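Local structure of bifunctional protein PutA (Bdellovibrio bacteriovorus, 5UR2) at residues Ala155-Leu169 with Val193-Gln205. The protein probably oxidises proline to glutamate in two steps, pairing a flavin-dependent proline dehydrogenase with an NAD-dependent L-glutamate gamma-semialdehyde dehydrogenase. Residues are numbered along the deposited sequence; the frame is centred on the assembly and turned at random.
Sequences AQDYSNKYMELVTWL and VNVSVKMTALYSQ. With P5F (N-propargylglycine-modified flavin adenine dinucleotide), chain F.
Helix residues 155-169 run antiparallel to strand 194-197, at 172° with the axes 9.7 Å apart, so that Leu169 meets Val193 at one end and Ala155 meets the turn at Leu202 at the other. Two tyrosines, one helical turn apart, bridge the gap and bond to backbone atoms of 193-205. Tyr162 donates its OH to Ser196 O at 2.6 Å, in the carbonyl plane, and the same hydroxyl is also hydrogen-bonded to Ile144 N on the adjoining strand; Val197 CG2 lies 3.6 Å from Tyr162 CE1. Tyr158 works the other way: its OH accepts from Lys198 N at 3.0 Å along a fairly straight N-H path of 161°. With CG anti to the backbone N (chi1 -176°), the Tyr158 ring slots between Ala201 CB over one face and Tyr162 CD2 over the opposite face, displaced toward the rim of the Tyr158 ring, while Leu202 CD2 meets the ring edge 3.5 Å from Tyr158 CD2. Farther along, the contact turns apolar: Val195 CG1 faces Leu165 CD2, its CG2 faces Val166 CG2, and Val193 CG1 packs on Leu169 CB at 3.9 Å. Lys198 sends its side chain away from the helix; NZ is covalently joined to C23 of P5F, ending the three-carbon inactivator bridge from flavin N5. Helix 152-173 is the crossover between parallel strands 138-144 and 194-197, a beta-alpha-beta unit of proline dehydrogenase's TIM barrel.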
ATOM      1  N   ALA B 155      37.875 -32.923  -5.972  1.00 24.94           N
ATOM      2  CA  ALA B 155      38.846 -32.459  -6.958  1.00 24.61           C
ATOM      3  C   ALA B 155      39.928 -33.502  -7.174  1.00 28.16           C
ATOM      4  O   ALA B 155      40.293 -33.806  -8.316  1.00 37.33           O
ATOM      5  CB  ALA B 155      39.467 -31.134  -6.515  1.00 22.90           C
ATOM      6  N   GLN B 156      40.431 -34.082  -6.087  1.00 28.13           N
ATOM      7  CA  GLN B 156      41.492 -35.074  -6.201  1.00 32.16           C
ATOM      8  C   GLN B 156      40.997 -36.323  -6.926  1.00 33.33           C
ATOM      9  O   GLN B 156      41.714 -36.885  -7.762  1.00 30.81           O
ATOM     10  CB  GLN B 156      42.021 -35.403  -4.805  1.00 33.23           C
ATOM     11  CG  GLN B 156      43.199 -36.368  -4.752  1.00 54.44           C
ATOM     12  CD  GLN B 156      44.470 -35.797  -5.375  1.00 63.95           C
ATOM     13  OE1 GLN B 156      45.079 -34.875  -4.826  1.00 66.12           O
ATOM     14  NE2 GLN B 156      44.897 -36.376  -6.500  1.00 64.73           N
ATOM     15  N   ASP B 157      39.763 -36.754  -6.635  1.00 30.18           N
ATOM     16  CA  ASP B 157      39.190 -37.908  -7.324  1.00 30.78           C
ATOM     17  C   ASP B 157      39.040 -37.631  -8.817  1.00 29.61           C
ATOM     18  O   ASP B 157      39.320 -38.500  -9.651  1.00 28.73           O
ATOM     19  CB  ASP B 157      37.831 -38.267  -6.712  1.00 38.69           C
ATOM     20  CG  ASP B 157      37.938 -38.812  -5.276  1.00 47.36           C
ATOM     21  OD1 ASP B 157      39.051 -39.171  -4.828  1.00 48.91           O
ATOM     22  OD2 ASP B 157      36.899 -38.847  -4.578  1.00 52.34           O
ATOM     23  N   TYR B 158      38.614 -36.414  -9.167  1.00 27.20           N
ATOM     24  CA  TYR B 158      38.473 -36.057 -10.572  1.00 29.19           C
ATOM     25  C   TYR B 158      39.828 -36.094 -11.281  1.00 35.94           C
ATOM     26  O   TYR B 158      39.935 -36.578 -12.417  1.00 35.48           O
ATOM     27  CB  TYR B 158      37.813 -34.675 -10.687  1.00 30.70           C
ATOM     28  CG  TYR B 158      37.518 -34.230 -12.115  1.00 46.25           C
ATOM     29  CD1 TYR B 158      36.301 -34.545 -12.736  1.00 48.63           C
ATOM     30  CD2 TYR B 158      38.454 -33.496 -12.844  1.00 55.06           C
ATOM     31  CE1 TYR B 158      36.033 -34.145 -14.048  1.00 53.06           C
ATOM     32  CE2 TYR B 158      38.201 -33.094 -14.158  1.00 59.59           C
ATOM     33  CZ  TYR B 158      36.989 -33.406 -14.750  1.00 58.46           C
ATOM     34  OH  TYR B 158      36.764 -32.994 -16.049  1.00 58.06           O
ATOM     35  N   SER B 159      40.876 -35.597 -10.620  1.00 30.66           N
ATOM     36  CA  SER B 159      42.210 -35.653 -11.204  1.00 33.31           C
ATOM     37  C   SER B 159      42.662 -37.091 -11.422  1.00 41.30           C
ATOM     38  O   SER B 159      43.190 -37.433 -12.487  1.00 43.13           O
ATOM     39  CB  SER B 159      43.195 -34.907 -10.312  1.00 33.32           C
ATOM     40  OG  SER B 159      44.440 -34.748 -10.957  1.00 47.18           O
ATOM     41  N   ASN B 160      42.446 -37.953 -10.426  1.00 39.43           N
ATOM     42  CA  ASN B 160      42.849 -39.347 -10.553  1.00 40.77           C
ATOM     43  C   ASN B 160      42.088 -40.040 -11.673  1.00 38.88           C
ATOM     44  O   ASN B 160      42.668 -40.828 -12.424  1.00 37.78           O
ATOM     45  CB  ASN B 160      42.641 -40.071  -9.221  1.00 43.48           C
ATOM     46  CG  ASN B 160      43.601 -39.595  -8.150  1.00 48.57           C
ATOM     47  OD1 ASN B 160      44.681 -39.082  -8.454  1.00 46.71           O
ATOM     48  ND2 ASN B 160      43.202 -39.739  -6.889  1.00 50.59           N
ATOM     49  N   LYS B 161      40.790 -39.742 -11.814  1.00 38.93           N
ATOM     50  CA  LYS B 161      40.017 -40.326 -12.908  1.00 41.15           C
ATOM     51  C   LYS B 161      40.647 -40.016 -14.258  1.00 40.65           C
ATOM     52  O   LYS B 161      40.752 -40.900 -15.116  1.00 43.90           O
ATOM     53  CB  LYS B 161      38.574 -39.823 -12.878  1.00 39.04           C
ATOM     54  CG  LYS B 161      37.675 -40.552 -11.923  1.00 40.94           C
ATOM     55  CD  LYS B 161      36.242 -40.088 -12.100  1.00 47.82           C
ATOM     56  CE  LYS B 161      35.304 -40.785 -11.130  1.00 56.42           C
ATOM     57  NZ  LYS B 161      33.870 -40.502 -11.436  1.00 59.81           N
ATOM     58  N   TYR B 162      41.090 -38.769 -14.462  1.00 36.62           N
ATOM     59  CA  TYR B 162      41.675 -38.411 -15.750  1.00 33.68           C
ATOM     60  C   TYR B 162      43.029 -39.071 -15.960  1.00 33.94           C
ATOM     61  O   TYR B 162      43.292 -39.614 -17.042  1.00 34.95           O
ATOM     62  CB  TYR B 162      41.780 -36.897 -15.881  1.00 36.45           C
ATOM     63  CG  TYR B 162      40.539 -36.383 -16.537  1.00 42.00           C
ATOM     64  CD1 TYR B 162      40.448 -36.315 -17.917  1.00 39.74           C
ATOM     65  CD2 TYR B 162      39.427 -36.051 -15.787  1.00 42.75           C
ATOM     66  CE1 TYR B 162      39.295 -35.895 -18.529  1.00 41.27           C
ATOM     67  CE2 TYR B 162      38.272 -35.637 -16.396  1.00 44.80           C
ATOM     68  CZ  TYR B 162      38.210 -35.553 -17.764  1.00 41.59           C
ATOM     69  OH  TYR B 162      37.050 -35.133 -18.369  1.00 43.32           O
ATOM     70  N   MET B 163      43.879 -39.082 -14.927  1.00 31.17           N
ATOM     71  CA  MET B 163      45.174 -39.748 -15.053  1.00 33.70           C
ATOM     72  C   MET B 163      44.996 -41.217 -15.418  1.00 35.68           C
ATOM     73  O   MET B 163      45.709 -41.737 -16.279  1.00 37.23           O
ATOM     74  CB  MET B 163      45.975 -39.614 -13.757  1.00 33.72           C
ATOM     75  CG  MET B 163      46.345 -38.182 -13.321  1.00 32.17           C
ATOM     76  SD  MET B 163      47.479 -37.308 -14.432  1.00 33.88           S
ATOM     77  CE  MET B 163      49.057 -38.058 -14.040  1.00 38.61           C
ATOM     78  N   GLU B 164      44.044 -41.903 -14.776  1.00 40.21           N
ATOM     79  CA  GLU B 164      43.802 -43.305 -15.107  1.00 44.68           C
ATOM     80  C   GLU B 164      43.221 -43.448 -16.507  1.00 39.51           C
ATOM     81  O   GLU B 164      43.600 -44.363 -17.246  1.00 36.17           O
ATOM     82  CB  GLU B 164      42.866 -43.945 -14.082  1.00 52.07           C
ATOM     83  CG  GLU B 164      43.491 -44.181 -12.722  1.00 64.59           C
ATOM     84  CD  GLU B 164      42.451 -44.263 -11.614  1.00 74.09           C
ATOM     85  OE1 GLU B 164      41.245 -44.322 -11.945  1.00 75.81           O
ATOM     86  OE2 GLU B 164      42.839 -44.258 -10.420  1.00 77.84           O
ATOM     87  N   LEU B 165      42.296 -42.557 -16.888  1.00 38.04           N
ATOM     88  CA  LEU B 165      41.691 -42.634 -18.216  1.00 34.25           C
ATOM     89  C   LEU B 165      42.744 -42.507 -19.306  1.00 36.62           C
ATOM     90  O   LEU B 165      42.769 -43.309 -20.246  1.00 36.02           O
ATOM     91  CB  LEU B 165      40.617 -41.560 -18.397  1.00 27.69           C
ATOM     92  CG  LEU B 165      40.052 -41.482 -19.828  1.00 34.61           C
ATOM     93  CD1 LEU B 165      39.294 -42.746 -20.183  1.00 38.92           C
ATOM     94  CD2 LEU B 165      39.148 -40.277 -20.019  1.00 32.90           C
ATOM     95  N   VAL B 166      43.620 -41.504 -19.194  1.00 30.88           N
ATOM     96  CA  VAL B 166      44.612 -41.260 -20.240  1.00 33.11           C
ATOM     97  C   VAL B 166      45.570 -42.442 -20.364  1.00 37.54           C
ATOM     98  O   VAL B 166      45.870 -42.903 -21.469  1.00 37.20           O
ATOM     99  CB  VAL B 166      45.366 -39.947 -19.972  1.00 33.19           C
ATOM    100  CG1 VAL B 166      46.571 -39.832 -20.891  1.00 36.84           C
ATOM    101  CG2 VAL B 166      44.433 -38.775 -20.157  1.00 32.21           C
ATOM    102  N   THR B 167      46.065 -42.951 -19.231  1.00 41.02           N
ATOM    103  CA  THR B 167      47.006 -44.068 -19.278  1.00 39.70           C
ATOM    104  C   THR B 167      46.346 -45.297 -19.890  1.00 41.95           C
ATOM    105  O   THR B 167      46.906 -45.947 -20.781  1.00 45.19           O
ATOM    106  CB  THR B 167      47.546 -44.369 -17.874  1.00 46.60           C
ATOM    107  OG1 THR B 167      48.257 -43.228 -17.375  1.00 45.81           O
ATOM    108  CG2 THR B 167      48.506 -45.574 -17.897  1.00 43.22           C
ATOM    109  N   TRP B 168      45.134 -45.608 -19.441  1.00 45.50           N
ATOM    110  CA  TRP B 168      44.457 -46.830 -19.859  1.00 44.96           C
ATOM    111  C   TRP B 168      43.996 -46.774 -21.321  1.00 39.26           C
ATOM    112  O   TRP B 168      44.100 -47.771 -22.044  1.00 32.32           O
ATOM    113  CB  TRP B 168      43.294 -47.083 -18.902  1.00 42.69           C
ATOM    114  CG  TRP B 168      42.381 -48.142 -19.315  1.00 45.40           C
ATOM    115  CD1 TRP B 168      42.505 -49.474 -19.060  1.00 47.31           C
ATOM    116  CD2 TRP B 168      41.162 -47.977 -20.039  1.00 47.57           C
ATOM    117  NE1 TRP B 168      41.439 -50.153 -19.590  1.00 54.04           N
ATOM    118  CE2 TRP B 168      40.598 -49.257 -20.199  1.00 52.11           C
ATOM    119  CE3 TRP B 168      40.490 -46.867 -20.566  1.00 47.70           C
ATOM    120  CZ2 TRP B 168      39.392 -49.466 -20.872  1.00 54.05           C
ATOM    121  CZ3 TRP B 168      39.296 -47.072 -21.238  1.00 51.94           C
ATOM    122  CH2 TRP B 168      38.758 -48.365 -21.387  1.00 54.60           C
ATOM    123  N   LEU B 169      43.459 -45.630 -21.775  1.00 37.86           N
ATOM    124  CA  LEU B 169      43.029 -45.522 -23.173  1.00 38.12           C
ATOM    125  C   LEU B 169      44.217 -45.512 -24.133  1.00 34.77           C
ATOM    126  O   LEU B 169      44.164 -46.141 -25.200  1.00 34.66           O
ATOM    127  CB  LEU B 169      42.165 -44.283 -23.385  1.00 39.92           C
ATOM    128  CG  LEU B 169      40.705 -44.548 -23.733  1.00 41.12           C
ATOM    129  CD1 LEU B 169      39.982 -43.251 -24.086  1.00 39.19           C
ATOM    130  CD2 LEU B 169      40.632 -45.537 -24.885  1.00 37.56           C
ATOM    131  N   VAL B 193      43.751 -41.053 -29.512  1.00 32.95           N
ATOM    132  CA  VAL B 193      43.051 -40.900 -28.244  1.00 32.36           C
ATOM    133  C   VAL B 193      43.007 -39.420 -27.901  1.00 33.03           C
ATOM    134  O   VAL B 193      44.022 -38.724 -27.998  1.00 39.01           O
ATOM    135  CB  VAL B 193      43.728 -41.701 -27.117  1.00 34.54           C
ATOM    136  CG1 VAL B 193      43.065 -41.388 -25.771  1.00 37.21           C
ATOM    137  CG2 VAL B 193      43.667 -43.180 -27.418  1.00 29.53           C
ATOM    138  N   ASN B 194      41.830 -38.947 -27.504  1.00 36.37           N
ATOM    139  CA  ASN B 194      41.551 -37.528 -27.319  1.00 32.39           C
ATOM    140  C   ASN B 194      40.664 -37.413 -26.089  1.00 32.61           C
ATOM    141  O   ASN B 194      39.609 -38.050 -26.036  1.00 35.21           O
ATOM    142  CB  ASN B 194      40.872 -36.967 -28.581  1.00 25.80           C
ATOM    143  CG  ASN B 194      40.693 -35.444 -28.559  1.00 36.96           C
ATOM    144  OD1 ASN B 194      40.149 -34.877 -27.606  1.00 30.58           O
ATOM    145  ND2 ASN B 194      41.112 -34.785 -29.642  1.00 30.09           N
ATOM    146  N   VAL B 195      41.089 -36.642 -25.088  1.00 25.28           N
ATOM    147  CA  VAL B 195      40.280 -36.478 -23.887  1.00 32.76           C
ATOM    148  C   VAL B 195      40.015 -34.992 -23.668  1.00 31.92           C
ATOM    149  O   VAL B 195      40.825 -34.130 -24.025  1.00 26.91           O
ATOM    150  CB  VAL B 195      40.908 -37.122 -22.620  1.00 34.20           C
ATOM    151  CG1 VAL B 195      41.318 -38.565 -22.892  1.00 32.00           C
ATOM    152  CG2 VAL B 195      42.063 -36.290 -22.057  1.00 25.09           C
ATOM    153  N   SER B 196      38.833 -34.703 -23.122  1.00 26.81           N
ATOM    154  CA  SER B 196      38.398 -33.356 -22.791  1.00 25.39           C
ATOM    155  C   SER B 196      38.294 -33.227 -21.285  1.00 27.18           C
ATOM    156  O   SER B 196      37.789 -34.134 -20.616  1.00 30.04           O
ATOM    157  CB  SER B 196      37.043 -33.023 -23.421  1.00 27.35           C
ATOM    158  OG  SER B 196      37.153 -32.955 -24.833  1.00 28.33           O
ATOM    159  N   VAL B 197      38.755 -32.083 -20.773  1.00 28.23           N
ATOM    160  CA  VAL B 197      38.886 -31.798 -19.353  1.00 26.15           C
ATOM    161  C   VAL B 197      38.115 -30.542 -18.953  1.00 29.59           C
ATOM    162  O   VAL B 197      38.197 -29.518 -19.632  1.00 26.12           O
ATOM    163  CB  VAL B 197      40.378 -31.641 -18.982  1.00 31.21           C
ATOM    164  CG1 VAL B 197      40.541 -31.350 -17.494  1.00 31.79           C
ATOM    165  CG2 VAL B 197      41.150 -32.896 -19.362  1.00 35.46           C
ATOM    166  N   LYS B 198      37.396 -30.615 -17.834  1.00 32.58           N
ATOM    167  CA  LYS B 198      36.640 -29.473 -17.309  1.00 32.65           C
ATOM    168  C   LYS B 198      37.502 -28.855 -16.229  1.00 34.37           C
ATOM    169  O   LYS B 198      37.838 -29.520 -15.213  1.00 39.47           O
ATOM    170  CB  LYS B 198      35.255 -29.882 -16.804  1.00 38.94           C
ATOM    171  CG  LYS B 198      33.995 -29.422 -17.532  1.00 49.31           C
ATOM    172  CD  LYS B 198      33.444 -30.160 -18.739  1.00 50.29           C
ATOM    173  CE  LYS B 198      32.636 -29.353 -19.746  1.00 55.64           C
ATOM    174  NZ  LYS B 198      32.140 -29.999 -20.967  1.00 59.06           N
ATOM    175  N   MET B 199      37.894 -27.599 -16.410  1.00 32.00           N
ATOM    176  CA  MET B 199      38.865 -26.976 -15.518  1.00 23.78           C
ATOM    177  C   MET B 199      38.390 -26.877 -14.064  1.00 30.09           C
ATOM    178  O   MET B 199      39.111 -27.266 -13.148  1.00 26.11           O
ATOM    179  CB  MET B 199      39.233 -25.568 -16.013  1.00 22.05           C
ATOM    180  CG  MET B 199      40.411 -24.955 -15.238  1.00 22.34           C
ATOM    181  SD  MET B 199      40.789 -23.251 -15.658  1.00 33.17           S
ATOM    182  CE  MET B 199      39.318 -22.401 -15.048  1.00 25.48           C
ATOM    183  N   THR B 200      37.184 -26.350 -13.832  1.00 26.83           N
ATOM    184  CA  THR B 200      36.757 -26.163 -12.450  1.00 26.70           C
ATOM    185  C   THR B 200      36.534 -27.473 -11.708  1.00 30.17           C
ATOM    186  O   THR B 200      36.393 -27.449 -10.487  1.00 34.23           O
ATOM    187  CB  THR B 200      35.493 -25.328 -12.393  1.00 28.33           C
ATOM    188  OG1 THR B 200      34.399 -26.094 -12.923  1.00 27.96           O
ATOM    189  CG2 THR B 200      35.710 -24.062 -13.206  1.00 22.00           C
ATOM    190  N   ALA B 201      36.502 -28.610 -12.399  1.00 27.28           N
ATOM    191  CA  ALA B 201      36.400 -29.869 -11.685  1.00 27.98           C
ATOM    192  C   ALA B 201      37.682 -30.236 -10.952  1.00 34.55           C
ATOM    193  O   ALA B 201      37.652 -31.136 -10.109  1.00 38.42           O
ATOM    194  CB  ALA B 201      36.021 -30.986 -12.647  1.00 24.61           C
ATOM    195  N   LEU B 202      38.791 -29.560 -11.240  1.00 32.01           N
ATOM    196  CA  LEU B 202      40.080 -29.883 -10.650  1.00 30.00           C
ATOM    197  C   LEU B 202      40.401 -29.099  -9.386  1.00 26.47           C
ATOM    198  O   LEU B 202      41.427 -29.376  -8.761  1.00 29.80           O
ATOM    199  CB  LEU B 202      41.199 -29.644 -11.657  1.00 29.12           C
ATOM    200  CG  LEU B 202      41.144 -30.614 -12.818  1.00 37.04           C
ATOM    201  CD1 LEU B 202      42.039 -30.138 -13.945  1.00 39.05           C
ATOM    202  CD2 LEU B 202      41.595 -31.947 -12.291  1.00 42.27           C
ATOM    203  N   TYR B 203      39.577 -28.135  -8.996  1.00 25.00           N
ATOM    204  CA  TYR B 203      39.880 -27.326  -7.819  1.00 26.46           C
ATOM    205  C   TYR B 203      38.582 -26.732  -7.299  1.00 28.33           C
ATOM    206  O   TYR B 203      37.823 -26.148  -8.077  1.00 29.57           O
ATOM    207  CB  TYR B 203      40.885 -26.215  -8.166  1.00 25.46           C
ATOM    208  CG  TYR B 203      41.247 -25.264  -7.021  1.00 26.86           C
ATOM    209  CD1 TYR B 203      41.545 -25.740  -5.750  1.00 27.38           C
ATOM    210  CD2 TYR B 203      41.309 -23.883  -7.230  1.00 20.30           C
ATOM    211  CE1 TYR B 203      41.894 -24.864  -4.713  1.00 28.71           C
ATOM    212  CE2 TYR B 203      41.657 -23.001  -6.202  1.00 25.79           C
ATOM    213  CZ  TYR B 203      41.940 -23.502  -4.948  1.00 29.50           C
ATOM    214  OH  TYR B 203      42.275 -22.639  -3.937  1.00 30.89           O
ATOM    215  N   SER B 204      38.343 -26.841  -5.987  1.00 27.63           N
ATOM    216  CA  SER B 204      37.052 -26.452  -5.429  1.00 27.54           C
ATOM    217  C   SER B 204      37.008 -25.027  -4.883  1.00 28.09           C
ATOM    218  O   SER B 204      35.918 -24.561  -4.525  1.00 26.89           O
ATOM    219  CB  SER B 204      36.648 -27.405  -4.297  1.00 31.39           C
ATOM    220  OG  SER B 204      37.368 -27.104  -3.108  1.00 30.95           O
ATOM    221  N   GLN B 205      38.144 -24.332  -4.775  1.00 27.70           N
ATOM    222  CA  GLN B 205      38.174 -23.019  -4.135  1.00 29.46           C
ATOM    223  C   GLN B 205      38.676 -21.915  -5.064  1.00 27.39           C
ATOM    224  O   GLN B 205      39.467 -21.052  -4.669  1.00 29.34           O
ATOM    225  CB  GLN B 205      39.007 -23.060  -2.856  1.00 28.45           C
ATOM    226  CG  GLN B 205      38.542 -24.116  -1.850  1.00 28.30           C
ATOM    227  CD  GLN B 205      37.078 -23.959  -1.424  1.00 28.43           C
ATOM    228  OE1 GLN B 205      36.633 -22.882  -1.013  1.00 29.12           O
ATOM    229  NE2 GLN B 205      36.332 -25.050  -1.503  1.00 28.10           N
TER
HETATM  230  PA  P5F F1001      22.426 -24.297 -33.399  1.00 25.26           P
HETATM  231  O1A P5F F1001      22.799 -23.819 -34.843  1.00 30.61           O
HETATM  232  O2A P5F F1001      21.036 -24.595 -33.128  1.00 23.04           O
HETATM  233  O5B P5F F1001      22.712 -23.304 -32.305  1.00 24.68           O
HETATM  234  C5B P5F F1001      22.149 -23.329 -30.998  1.00 16.78           C
HETATM  235  C4B P5F F1001      22.956 -22.375 -30.105  1.00 20.64           C
HETATM  236  O4B P5F F1001      22.716 -21.014 -30.373  1.00 25.39           O
HETATM  237  C3B P5F F1001      22.748 -22.495 -28.623  1.00 17.28           C
HETATM  238  O3B P5F F1001      23.409 -23.573 -28.080  1.00 18.70           O
HETATM  239  C2B P5F F1001      23.266 -21.207 -28.123  1.00 17.09           C
HETATM  240  O2B P5F F1001      24.648 -21.273 -28.035  1.00 18.70           O
HETATM  241  C1B P5F F1001      22.893 -20.259 -29.206  1.00 22.79           C
HETATM  242  N9A P5F F1001      21.674 -19.530 -28.965  1.00 19.76           N
HETATM  243  C8A P5F F1001      20.405 -20.042 -28.729  1.00 21.14           C
HETATM  244  N7A P5F F1001      19.554 -19.019 -28.579  1.00 23.15           N
HETATM  245  C5A P5F F1001      20.231 -17.807 -28.727  1.00 21.13           C
HETATM  246  C6A P5F F1001      19.876 -16.461 -28.656  1.00 30.15           C
HETATM  247  N6A P5F F1001      18.518 -16.074 -28.400  1.00 28.95           N
HETATM  248  N1A P5F F1001      20.804 -15.500 -28.827  1.00 25.32           N
HETATM  249  C2A P5F F1001      22.094 -15.814 -29.075  1.00 17.31           C
HETATM  250  N3A P5F F1001      22.477 -17.123 -29.122  1.00 20.52           N
HETATM  251  C4A P5F F1001      21.598 -18.120 -28.963  1.00 11.73           C
HETATM  252  N1  P5F F1001      29.449 -25.578 -25.304  1.00 32.81           N
HETATM  253  C2  P5F F1001      30.225 -24.787 -24.379  1.00 27.86           C
HETATM  254  O2  P5F F1001      29.718 -23.572 -23.978  1.00 28.25           O
HETATM  255  N3  P5F F1001      31.494 -25.245 -23.898  1.00 42.77           N
HETATM  256  C4  P5F F1001      32.045 -26.488 -24.295  1.00 45.20           C
HETATM  257  O4  P5F F1001      33.292 -26.874 -23.786  1.00 38.12           O
HETATM  258  C4X P5F F1001      31.224 -27.329 -25.264  1.00 42.68           C
HETATM  259  N5  P5F F1001      31.627 -28.684 -25.635  1.00 44.45           N
HETATM  260  C5X P5F F1001      31.030 -29.218 -26.875  1.00 44.35           C
HETATM  261  C6  P5F F1001      31.735 -30.294 -27.638  1.00 35.93           C
HETATM  262  C7  P5F F1001      31.208 -30.747 -28.873  1.00 36.35           C
HETATM  263  C7M P5F F1001      31.933 -31.835 -29.635  1.00 38.53           C
HETATM  264  C8  P5F F1001      30.006 -30.182 -29.398  1.00 37.04           C
HETATM  265  C8M P5F F1001      29.419 -30.636 -30.710  1.00 35.48           C
HETATM  266  C9  P5F F1001      29.334 -29.162 -28.684  1.00 44.42           C
HETATM  267  C9A P5F F1001      29.880 -28.682 -27.383  1.00 44.53           C
HETATM  268  N10 P5F F1001      29.194 -27.610 -26.658  1.00 42.88           N
HETATM  269  C10 P5F F1001      29.984 -26.859 -25.723  1.00 37.02           C
HETATM  270  C1' P5F F1001      27.816 -27.169 -26.987  1.00 45.64           C
HETATM  271  C2' P5F F1001      27.780 -26.176 -28.150  1.00 38.89           C
HETATM  272  O2' P5F F1001      28.353 -24.995 -27.736  1.00 37.21           O
HETATM  273  C3' P5F F1001      26.386 -25.892 -28.712  1.00 40.40           C
HETATM  274  O3' P5F F1001      25.622 -25.320 -27.717  1.00 41.32           O
HETATM  275  C4' P5F F1001      25.635 -27.112 -29.226  1.00 38.78           C
HETATM  276  O4' P5F F1001      26.585 -28.024 -29.658  1.00 37.99           O
HETATM  277  C5' P5F F1001      24.544 -26.824 -30.275  1.00 38.49           C
HETATM  278  O5' P5F F1001      24.904 -25.834 -31.218  1.00 40.31           O
HETATM  279  P   P5F F1001      24.591 -25.893 -32.809  1.00 31.20           P
HETATM  280  O1P P5F F1001      25.579 -25.145 -33.783  1.00 39.18           O
HETATM  281  O2P P5F F1001      24.408 -27.446 -32.999  1.00 31.65           O
HETATM  282  O3P P5F F1001      22.982 -25.572 -32.871  1.00 26.14           O
HETATM  283  C21 P5F F1001      31.247 -29.695 -23.252  1.00 57.11           C
HETATM  284  C22 P5F F1001      31.545 -29.226 -24.484  1.00 60.85           C
HETATM  285  C23 P5F F1001      31.942 -29.144 -21.995  1.00 57.60           C